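PDB 2ESR: methyltransferase from Streptococcus pyogenes, which probably transfers methyl groups from S-adenosylmethionine, perhaps to a guanine of 16S ribosomal RNA as its RsmD relatives do. Local coordinates for residues A[86-89]-A[90-94]; A[21-24]-A[25-28]; A[77-80]-A[81-84]; A[136-139]-A[140-144]. All coordinates share one frame; numbering follows the deposited sequence.

Contact 1 (A[86-89]-A[90-94])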
loop_
_atom_site.group_PDB
_atom_site.type_symbol
_atom_site.label_atom_id
_atom_site.label_comp_id
_atom_site.label_asym_id
_atom_site.label_seq_id
_atom_site.Cartn_x
_atom_site.Cartn_y
_atom_site.Cartn_z
ATOM N N LEU A 86 -1.239 -1.104 -6.974
ATOM C CA LEU A 86 -0.123 -0.520 -7.697
ATOM C C LEU A 86 -0.229 -0.928 -9.156
ATOM O O LEU A 86 -0.371 -2.112 -9.470
ATOM C CB LEU A 86 1.207 -1.013 -7.124
ATOM C CG LEU A 86 1.525 -0.616 -5.680
ATOM C CD1 LEU A 86 2.817 -1.283 -5.242
ATOM C CD2 LEU A 86 1.644 0.895 -5.579
ATOM N N LYS A 87 -0.173 0.060 -10.041
ATOM C CA LYS A 87 -0.239 -0.186 -11.472
ATOM C C LYS A 87 1.198 -0.191 -11.967
ATOM O O LYS A 87 1.745 0.847 -12.344
ATOM C CB LYS A 87 -1.042 0.917 -12.166
ATOM C CG LYS A 87 -1.277 0.669 -13.648
ATOM C CD LYS A 87 -2.483 1.449 -14.168
ATOM C CE LYS A 87 -2.341 2.947 -13.940
ATOM N NZ LYS A 87 -3.559 3.690 -14.388
HETATM N N MSE A 88 1.819 -1.363 -11.941
HETATM C CA MSE A 88 3.203 -1.477 -12.374
HETATM C C MSE A 88 3.595 -2.930 -12.616
HETATM O O MSE A 88 2.831 -3.850 -12.313
HETATM C CB MSE A 88 4.131 -0.832 -11.328
HETATM C CG MSE A 88 4.107 -1.475 -9.947
HETATM SE SE MSE A 88 4.885 -0.353 -8.539
HETATM C CE MSE A 88 6.709 -0.286 -9.188
ATOM N N GLU A 89 4.777 -3.129 -13.189
ATOM C CA GLU A 89 5.281 -4.469 -13.462
ATOM C C GLU A 89 5.636 -5.126 -12.132
ATOM O O GLU A 89 6.153 -4.470 -11.230
ATOM C CB GLU A 89 6.536 -4.401 -14.338
ATOM C CG GLU A 89 6.363 -3.663 -15.661
ATOM C CD GLU A 89 5.380 -4.337 -16.595
ATOM O OE1 GLU A 89 5.267 -3.890 -17.757
ATOM O OE2 GLU A 89 4.717 -5.307 -16.172
ATOM N N ALA A 90 5.361 -6.420 -12.012
ATOM C CA ALA A 90 5.656 -7.146 -10.778
ATOM C C ALA A 90 7.118 -6.988 -10.371
ATOM O O ALA A 90 7.426 -6.801 -9.194
ATOM C CB ALA A 90 5.320 -8.619 -10.951
ATOM N N GLU A 91 8.011 -7.064 -11.352
ATOM C CA GLU A 91 9.443 -6.927 -11.115
ATOM C C GLU A 91 9.779 -5.570 -10.508
ATOM O O GLU A 91 10.552 -5.479 -9.549
ATOM C CB GLU A 91 10.199 -7.121 -12.431
ATOM C CG GLU A 91 10.232 -8.569 -12.902
ATOM C CD GLU A 91 10.475 -8.707 -14.395
ATOM O OE1 GLU A 91 11.375 -8.024 -14.927
ATOM O OE2 GLU A 91 9.764 -9.512 -15.035
ATOM N N ARG A 92 9.199 -4.515 -11.071
ATOM C CA ARG A 92 9.427 -3.164 -10.573
ATOM C C ARG A 92 8.848 -3.054 -9.168
ATOM O O ARG A 92 9.474 -2.496 -8.267
ATOM C CB ARG A 92 8.738 -2.141 -11.480
ATOM C CG ARG A 92 9.313 -2.023 -12.877
ATOM C CD ARG A 92 8.228 -1.605 -13.865
ATOM N NE ARG A 92 7.416 -0.488 -13.381
ATOM C CZ ARG A 92 6.259 -0.118 -13.918
ATOM N NH1 ARG A 92 5.768 -0.774 -14.954
ATOM N NH2 ARG A 92 5.597 0.916 -13.425
ATOM N N ALA A 93 7.643 -3.589 -8.996
ATOM C CA ALA A 93 6.961 -3.552 -7.710
ATOM C C ALA A 93 7.813 -4.153 -6.600
ATOM O O ALA A 93 8.003 -3.533 -5.559
ATOM C CB ALA A 93 5.613 -4.286 -7.804
ATOM N N ILE A 94 8.337 -5.355 -6.829
ATOM C CA ILE A 94 9.156 -6.021 -5.826
ATOM C C ILE A 94 10.317 -5.154 -5.332
ATOM O O ILE A 94 10.688 -5.217 -4.162
ATOM C CB ILE A 94 9.682 -7.377 -6.367
ATOM C CG1 ILE A 94 8.499 -8.330 -6.564
ATOM C CG2 ILE A 94 10.690 -7.986 -5.392
ATOM C CD1 ILE A 94 8.863 -9.653 -7.217
#

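Contact 2 (A[21-24]-A[25-28])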
loop_
_atom_site.group_PDB
_atom_site.type_symbol
_atom_site.label_atom_id
_atom_site.label_comp_id
_atom_site.label_asym_id
_atom_site.label_seq_id
_atom_site.Cartn_x
_atom_site.Cartn_y
_atom_site.Cartn_z
ATOM N N ALA A 21 -12.284 -23.615 -1.854
ATOM C CA ALA A 21 -11.323 -24.713 -1.827
ATOM C C ALA A 21 -9.934 -24.199 -1.464
ATOM O O ALA A 21 -9.263 -24.748 -0.593
ATOM C CB ALA A 21 -11.283 -25.397 -3.180
ATOM N N ILE A 22 -9.504 -23.142 -2.145
ATOM C CA ILE A 22 -8.198 -22.564 -1.883
ATOM C C ILE A 22 -8.054 -22.168 -0.417
ATOM O O ILE A 22 -7.086 -22.534 0.247
ATOM C CB ILE A 22 -7.963 -21.317 -2.759
ATOM C CG1 ILE A 22 -7.873 -21.737 -4.230
ATOM C CG2 ILE A 22 -6.703 -20.586 -2.305
ATOM C CD1 ILE A 22 -7.703 -20.576 -5.199
ATOM N N PHE A 23 -9.025 -21.428 0.099
ATOM C CA PHE A 23 -8.921 -20.984 1.474
ATOM C C PHE A 23 -9.065 -22.071 2.518
ATOM O O PHE A 23 -8.656 -21.883 3.660
ATOM C CB PHE A 23 -9.877 -19.817 1.713
ATOM C CG PHE A 23 -9.363 -18.528 1.146
ATOM C CD1 PHE A 23 -8.362 -17.820 1.810
ATOM C CD2 PHE A 23 -9.803 -18.067 -0.090
ATOM C CE1 PHE A 23 -7.802 -16.678 1.254
ATOM C CE2 PHE A 23 -9.249 -16.922 -0.662
ATOM C CZ PHE A 23 -8.241 -16.225 0.016
ATOM N N ASN A 24 -9.626 -23.213 2.130
ATOM C CA ASN A 24 -9.741 -24.322 3.069
ATOM C C ASN A 24 -8.363 -24.959 3.172
ATOM O O ASN A 24 -8.056 -25.666 4.132
ATOM C CB ASN A 24 -10.762 -25.358 2.585
ATOM C CG ASN A 24 -12.189 -24.919 2.823
ATOM O OD1 ASN A 24 -12.486 -24.278 3.833
ATOM N ND2 ASN A 24 -13.085 -25.272 1.905
HETATM N N MSE A 25 -7.531 -24.690 2.175
HETATM C CA MSE A 25 -6.174 -25.221 2.144
HETATM C C MSE A 25 -5.237 -24.413 3.027
HETATM O O MSE A 25 -4.408 -24.971 3.750
HETATM C CB MSE A 25 -5.611 -25.178 0.725
HETATM C CG MSE A 25 -6.230 -26.121 -0.270
HETATM SE SE MSE A 25 -5.388 -25.844 -1.993
HETATM C CE MSE A 25 -3.595 -26.417 -1.556
ATOM N N ILE A 26 -5.371 -23.091 2.958
ATOM C CA ILE A 26 -4.498 -22.189 3.699
ATOM C C ILE A 26 -5.116 -21.451 4.873
ATOM O O ILE A 26 -4.397 -20.851 5.668
ATOM C CB ILE A 26 -3.913 -21.119 2.768
ATOM C CG1 ILE A 26 -5.045 -20.224 2.248
ATOM C CG2 ILE A 26 -3.186 -21.782 1.608
ATOM C CD1 ILE A 26 -4.563 -19.011 1.480
ATOM N N GLY A 27 -6.440 -21.471 4.975
ATOM C CA GLY A 27 -7.091 -20.777 6.072
ATOM C C GLY A 27 -7.760 -21.710 7.065
ATOM O O GLY A 27 -7.076 -22.474 7.753
ATOM N N PRO A 28 -9.099 -21.688 7.166
ATOM C CA PRO A 28 -10.066 -20.861 6.437
ATOM C C PRO A 28 -10.226 -19.444 6.983
ATOM O O PRO A 28 -10.959 -18.638 6.419
ATOM C CB PRO A 28 -11.353 -21.674 6.547
ATOM C CG PRO A 28 -11.234 -22.265 7.901
ATOM C CD PRO A 28 -9.796 -22.735 7.935
#

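Contact 3 (A[77-80]-A[81-84])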
loop_
_atom_site.group_PDB
_atom_site.type_symbol
_atom_site.label_atom_id
_atom_site.label_comp_id
_atom_site.label_asym_id
_atom_site.label_seq_id
_atom_site.Cartn_x
_atom_site.Cartn_y
_atom_site.Cartn_z
ATOM N N THR A 77 -16.323 -4.101 -0.738
ATOM C CA THR A 77 -15.912 -4.678 0.537
ATOM C C THR A 77 -16.197 -3.713 1.681
ATOM O O THR A 77 -16.084 -4.074 2.853
ATOM C CB THR A 77 -14.406 -5.005 0.556
ATOM O OG1 THR A 77 -13.651 -3.788 0.544
ATOM C CG2 THR A 77 -14.028 -5.839 -0.657
ATOM N N LYS A 78 -16.563 -2.483 1.334
ATOM C CA LYS A 78 -16.855 -1.458 2.332
ATOM C C LYS A 78 -15.667 -1.263 3.272
ATOM O O LYS A 78 -15.793 -0.651 4.332
ATOM C CB LYS A 78 -18.102 -1.838 3.138
ATOM C CG LYS A 78 -19.382 -1.889 2.312
ATOM C CD LYS A 78 -20.595 -2.236 3.167
ATOM C CE LYS A 78 -20.531 -3.666 3.685
ATOM N NZ LYS A 78 -20.538 -4.656 2.573
ATOM N N ALA A 79 -14.515 -1.788 2.868
ATOM C CA ALA A 79 -13.286 -1.680 3.649
ATOM C C ALA A 79 -12.132 -1.434 2.684
ATOM O O ALA A 79 -11.057 -2.027 2.811
ATOM C CB ALA A 79 -13.053 -2.965 4.438
ATOM N N GLU A 80 -12.371 -0.548 1.721
ATOM C CA GLU A 80 -11.386 -0.211 0.697
ATOM C C GLU A 80 -10.080 0.347 1.248
ATOM O O GLU A 80 -9.051 0.299 0.578
ATOM C CB GLU A 80 -11.979 0.797 -0.293
ATOM C CG GLU A 80 -12.202 2.188 0.284
ATOM C CD GLU A 80 -12.572 3.212 -0.776
ATOM O OE1 GLU A 80 -12.719 4.404 -0.428
ATOM O OE2 GLU A 80 -12.714 2.827 -1.957
ATOM N N ASN A 81 -10.119 0.877 2.466
ATOM C CA ASN A 81 -8.925 1.459 3.067
ATOM C C ASN A 81 -7.860 0.423 3.411
ATOM O O ASN A 81 -6.740 0.776 3.770
ATOM C CB ASN A 81 -9.304 2.247 4.326
ATOM C CG ASN A 81 -10.178 3.448 4.018
ATOM O OD1 ASN A 81 -10.737 4.073 4.922
ATOM N ND2 ASN A 81 -10.295 3.785 2.738
ATOM N N ARG A 82 -8.208 -0.853 3.284
ATOM C CA ARG A 82 -7.281 -1.935 3.598
ATOM C C ARG A 82 -6.505 -2.406 2.370
ATOM O O ARG A 82 -5.660 -3.297 2.468
ATOM C CB ARG A 82 -8.051 -3.120 4.190
ATOM C CG ARG A 82 -9.120 -2.728 5.210
ATOM C CD ARG A 82 -9.947 -3.934 5.638
ATOM N NE ARG A 82 -9.198 -4.831 6.511
ATOM C CZ ARG A 82 -8.929 -4.579 7.789
ATOM N NH1 ARG A 82 -9.355 -3.456 8.354
ATOM N NH2 ARG A 82 -8.222 -5.447 8.499
ATOM N N PHE A 83 -6.780 -1.805 1.217
ATOM C CA PHE A 83 -6.108 -2.207 -0.012
ATOM C C PHE A 83 -5.289 -1.119 -0.682
ATOM O O PHE A 83 -5.677 0.049 -0.712
ATOM C CB PHE A 83 -7.129 -2.737 -1.018
ATOM C CG PHE A 83 -7.999 -3.826 -0.477
ATOM C CD1 PHE A 83 -9.141 -3.525 0.257
ATOM C CD2 PHE A 83 -7.664 -5.160 -0.678
ATOM C CE1 PHE A 83 -9.940 -4.537 0.786
ATOM C CE2 PHE A 83 -8.454 -6.180 -0.154
ATOM C CZ PHE A 83 -9.594 -5.869 0.580
ATOM N N THR A 84 -4.146 -1.524 -1.222
ATOM C CA THR A 84 -3.257 -0.624 -1.935
ATOM C C THR A 84 -3.022 -1.262 -3.303
ATOM O O THR A 84 -2.465 -2.355 -3.387
ATOM C CB THR A 84 -1.910 -0.472 -1.209
ATOM O OG1 THR A 84 -2.134 0.030 0.117
ATOM C CG2 THR A 84 -1.002 0.488 -1.968
HETATM O O HOH W 1 -7.749 1.684 -1.224
#

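Contact 4 (A[136-139]-A[140-144])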
loop_
_atom_site.group_PDB
_atom_site.type_symbol
_atom_site.label_atom_id
_atom_site.label_comp_id
_atom_site.label_asym_id
_atom_site.label_seq_id
_atom_site.Cartn_x
_atom_site.Cartn_y
_atom_site.Cartn_z
ATOM N N CYS A 136 0.325 -20.380 -5.217
ATOM C CA CYS A 136 0.379 -20.311 -6.663
ATOM C C CYS A 136 -0.783 -21.044 -7.303
ATOM O O CYS A 136 -1.010 -22.213 -7.016
ATOM C CB CYS A 136 1.678 -20.937 -7.162
ATOM S SG CYS A 136 3.165 -20.288 -6.374
ATOM N N GLU A 137 -1.523 -20.355 -8.163
ATOM C CA GLU A 137 -2.634 -20.994 -8.866
ATOM C C GLU A 137 -2.203 -21.044 -10.324
ATOM O O GLU A 137 -1.835 -20.020 -10.906
ATOM C CB GLU A 137 -3.926 -20.186 -8.708
ATOM C CG GLU A 137 -5.114 -20.806 -9.439
ATOM C CD GLU A 137 -6.434 -20.147 -9.083
ATOM O OE1 GLU A 137 -6.463 -18.903 -8.957
ATOM O OE2 GLU A 137 -7.442 -20.874 -8.941
ATOM N N THR A 138 -2.232 -22.236 -10.907
ATOM C CA THR A 138 -1.803 -22.422 -12.294
ATOM C C THR A 138 -2.665 -23.469 -12.983
ATOM O O THR A 138 -3.575 -24.028 -12.378
ATOM C CB THR A 138 -0.365 -22.952 -12.349
ATOM O OG1 THR A 138 -0.344 -24.294 -11.837
ATOM C CG2 THR A 138 0.558 -22.090 -11.496
ATOM N N ASP A 139 -2.381 -23.732 -14.256
ATOM C CA ASP A 139 -3.122 -24.764 -14.966
ATOM C C ASP A 139 -2.699 -26.069 -14.299
ATOM O O ASP A 139 -1.624 -26.141 -13.703
ATOM C CB ASP A 139 -2.757 -24.793 -16.454
ATOM C CG ASP A 139 -3.268 -23.576 -17.208
ATOM O OD1 ASP A 139 -4.196 -22.900 -16.713
ATOM O OD2 ASP A 139 -2.749 -23.310 -18.311
ATOM N N LYS A 140 -3.543 -27.089 -14.387
ATOM C CA LYS A 140 -3.256 -28.376 -13.762
ATOM C C LYS A 140 -1.980 -29.034 -14.277
ATOM O O LYS A 140 -1.284 -29.723 -13.531
ATOM C CB LYS A 140 -4.429 -29.337 -13.974
ATOM C CG LYS A 140 -4.708 -29.634 -15.438
ATOM C CD LYS A 140 -5.723 -30.759 -15.620
ATOM C CE LYS A 140 -7.076 -30.404 -15.039
ATOM N NZ LYS A 140 -8.080 -31.465 -15.339
ATOM N N THR A 141 -1.672 -28.813 -15.548
ATOM C CA THR A 141 -0.499 -29.415 -16.164
ATOM C C THR A 141 0.839 -28.774 -15.806
ATOM O O THR A 141 1.886 -29.397 -15.971
ATOM C CB THR A 141 -0.641 -29.428 -17.692
ATOM O OG1 THR A 141 -0.844 -28.090 -18.161
ATOM C CG2 THR A 141 -1.823 -30.287 -18.104
ATOM N N VAL A 142 0.813 -27.538 -15.317
ATOM C CA VAL A 142 2.044 -26.848 -14.944
ATOM C C VAL A 142 2.751 -27.575 -13.804
ATOM O O VAL A 142 2.166 -27.822 -12.752
ATOM C CB VAL A 142 1.769 -25.390 -14.499
ATOM C CG1 VAL A 142 3.046 -24.758 -13.964
ATOM C CG2 VAL A 142 1.248 -24.581 -15.671
ATOM N N LEU A 143 4.011 -27.928 -14.022
ATOM C CA LEU A 143 4.785 -28.614 -13.001
ATOM C C LEU A 143 5.748 -27.621 -12.359
ATOM O O LEU A 143 6.553 -26.996 -13.040
ATOM C CB LEU A 143 5.557 -29.781 -13.621
ATOM C CG LEU A 143 4.669 -30.868 -14.230
ATOM C CD1 LEU A 143 5.534 -31.933 -14.886
ATOM C CD2 LEU A 143 3.788 -31.475 -13.142
ATOM N N LEU A 144 5.644 -27.466 -11.047
ATOM C CA LEU A 144 6.505 -26.544 -10.331
ATOM C C LEU A 144 7.546 -27.321 -9.528
ATOM O O LEU A 144 7.295 -28.438 -9.085
ATOM C CB LEU A 144 5.672 -25.658 -9.404
ATOM C CG LEU A 144 4.619 -24.776 -10.092
ATOM C CD1 LEU A 144 3.821 -24.037 -9.026
ATOM C CD2 LEU A 144 5.291 -23.784 -11.035
#

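Contact 1 (A[86-89]-A[90-94])
E89 and A93 are joined through the backbone: A93 N bonds to E89 O, 2.8 Å long with an N-H...O angle of 167°. E89 is the N-cap residue, and its carbonyl, pointing almost straight at the donor, starts the first full turn of helix 90-96; I94 N follows by bonding to A90 O.

Apolar packing lines the inner side of that turn. The selenomethionine M88 has CG lodged between its own N and carbonyl carbon (chi1 62°), which carries the chain back beneath the helix. M88 CG lies 3.8 Å from A93 CB, and M88 and A93 both rest on V60 of the adjacent strand. The methyl M88 CE ends beside the backbone, 3.4 Å from A93 N. The arrangement is a strand-to-helix connection of the Rossmann-like methyltransferase fold, leading out of strand 83-86 at the carboxyl ends of the parallel strands, the side on which class I methyltransferases bind S-adenosylmethionine and where this protein probably does too.

Contacts of the R92 guanidinium are of another sort. One of its faces lies over M88 CB, 3.1 Å from R92 NH2, and over E89 N, both displaced toward the rim. E89 N and R92 NH1 are both donors, so their closeness makes no bond. The E89 carboxylate does not form a salt bridge either: E89 OE1 stays 4.2 Å from R92 NH1, with the two planes 81° apart, and it is E89 CG that touches NH1, at 3.0 Å. C96 of the second subunit packs on both M88 and R92, and K87 makes backbone hydrogen bonds to that subunit.

Contact 2 (A[21-24]-A[25-28])
M25, a selenomethionine, leans back on the carbonyls of A21 and I22 as helix 19-26 runs out. M25 CB sits 3.1 Å from I22 O. The next atom, M25 CG, is set beside the backbone N (chi1 -69°) and passes 3.3 Å from A21 O. The chain runs on extended to SE, and a bend at the third torsion turns only the terminal CE; the side chain as a whole packs against K157 and Y159 of strand 151-159 and V164 and V166 of strand 162-169.

On the neighbouring flank I26 CD1 approaches the F23 ring, 4.0 Å from F23 CD1. The backbone shows the last turn changing pitch. I22 O accepts from I26 N in its carbonyl plane, at 3.3 Å, and from M25 N well above that plane, at 2.9 Å; F23 O then takes G27 N in a short, bent bond of 2.6 Å. G27 leaves the helical conformation, and a cis peptide bond brings P28 CA to 3.3 Å from F23 O in a CA-H...O contact. Beyond the helix, P28 O bonds to R52 NH1. Within its last turn M25 O accepts from K155 NZ, a cation that would be expected to offset the partial negative charge gathered at a helix C terminus.

Contact 3 (A[77-80]-A[81-84])
A 3-10 turn links helix 64-75 to strand 83-86, outermost in this chain, and in it A79 O receives R82 N at 3.1 Å and E80 O receives F83 N at 3.2 Å. Both donors stand above the plane of the carbonyl they reach. Just ahead, T77 OG1 accepts from A79 N in an ST turn, although the position of A79 N is less certain; the same hydroxyl donates to I74 O in the last turn of the helix.

F83 turns its ring edge to this loop. E80 O lies in the ring plane, and A79 O, near it, is 3.4 Å from F83 CE1, so weakly positive ring C-H groups face carbonyl oxygens. In this Rossmann-like fold the turn makes the alpha-to-beta return into the strand, and F83 carries the turn into the core, packing on I47 and V50 of helix 44-51 and on A57 and L59 of the neighbouring strand 56-60. A water fixes the exit, donating to E80 O at 2.6 Å and to F83 O at 2.7 Å.

Along the outside, R82 folds its aliphatic part over A79, with R82 CD 3.5 Å from A79 CB, while E80 CG lies 3.5 Å from N81 ND2. N81 OD1 makes a weak hydrogen bond to S55 OG of the second subunit.

Contact 4 (A[136-139]-A[140-144])
D139 O is gripped from opposite faces of its carbonyl plane, by T138 OG1 at 2.9 Å on one and V142 N at 3.2 Å on the other. The V142 bond closes a type I beta turn from D139 to V142, which turns the chain back after strand 132-139, a central strand of the Rossmann-like sheet and the last of its parallel set. The turn bond is bent, with an N-H...O angle of 147°, and its donor lies 62° out of the carbonyl plane. The T138 hydroxyl is placed for its own bond by chi1 of 68°, which sets OG1 between N and the carbonyl carbon and lets it reach the carbonyl oxygen of the next residue, D139.

V142 packs back on T138 and D139. Its side chain meets that of T138 at about a right angle, bringing V142 CB to 3.6 Å from T138 OG1, while V142 CG2 is 4.1 Å from D139 CB. Outside partners hold the loop against the neighbouring hairpin: V142 O accepts from K163 NZ, and K140 NZ makes a weak bond to G160 O. I115 of helix 111-124 touches T138, C136 and L144. Farther along, L144 CD1 lies 4.2 Å from C136 CB.

How the contacts relate
From the N terminus the four contacts follow in series, each a local turn, and none nests within or crosses another. Contact 2 ends helix 19-26, which packs on strands 132-139, 151-159 and 162-169 and on helix 44-51. Contact 3 brings the chain from helix 64-75 into strand 83-86, and contact 1, adjoining it in sequence, takes the chain from that strand into helix 90-96; both also meet the second subunit. Contact 4 turns the chain after strand 132-139, about 30 Å from contact 3 between centres. Contacts 2 and 4 touch where I22 CD1 packs 3.8 Å from E137 OE2, joining helix 19-26 to the central strand.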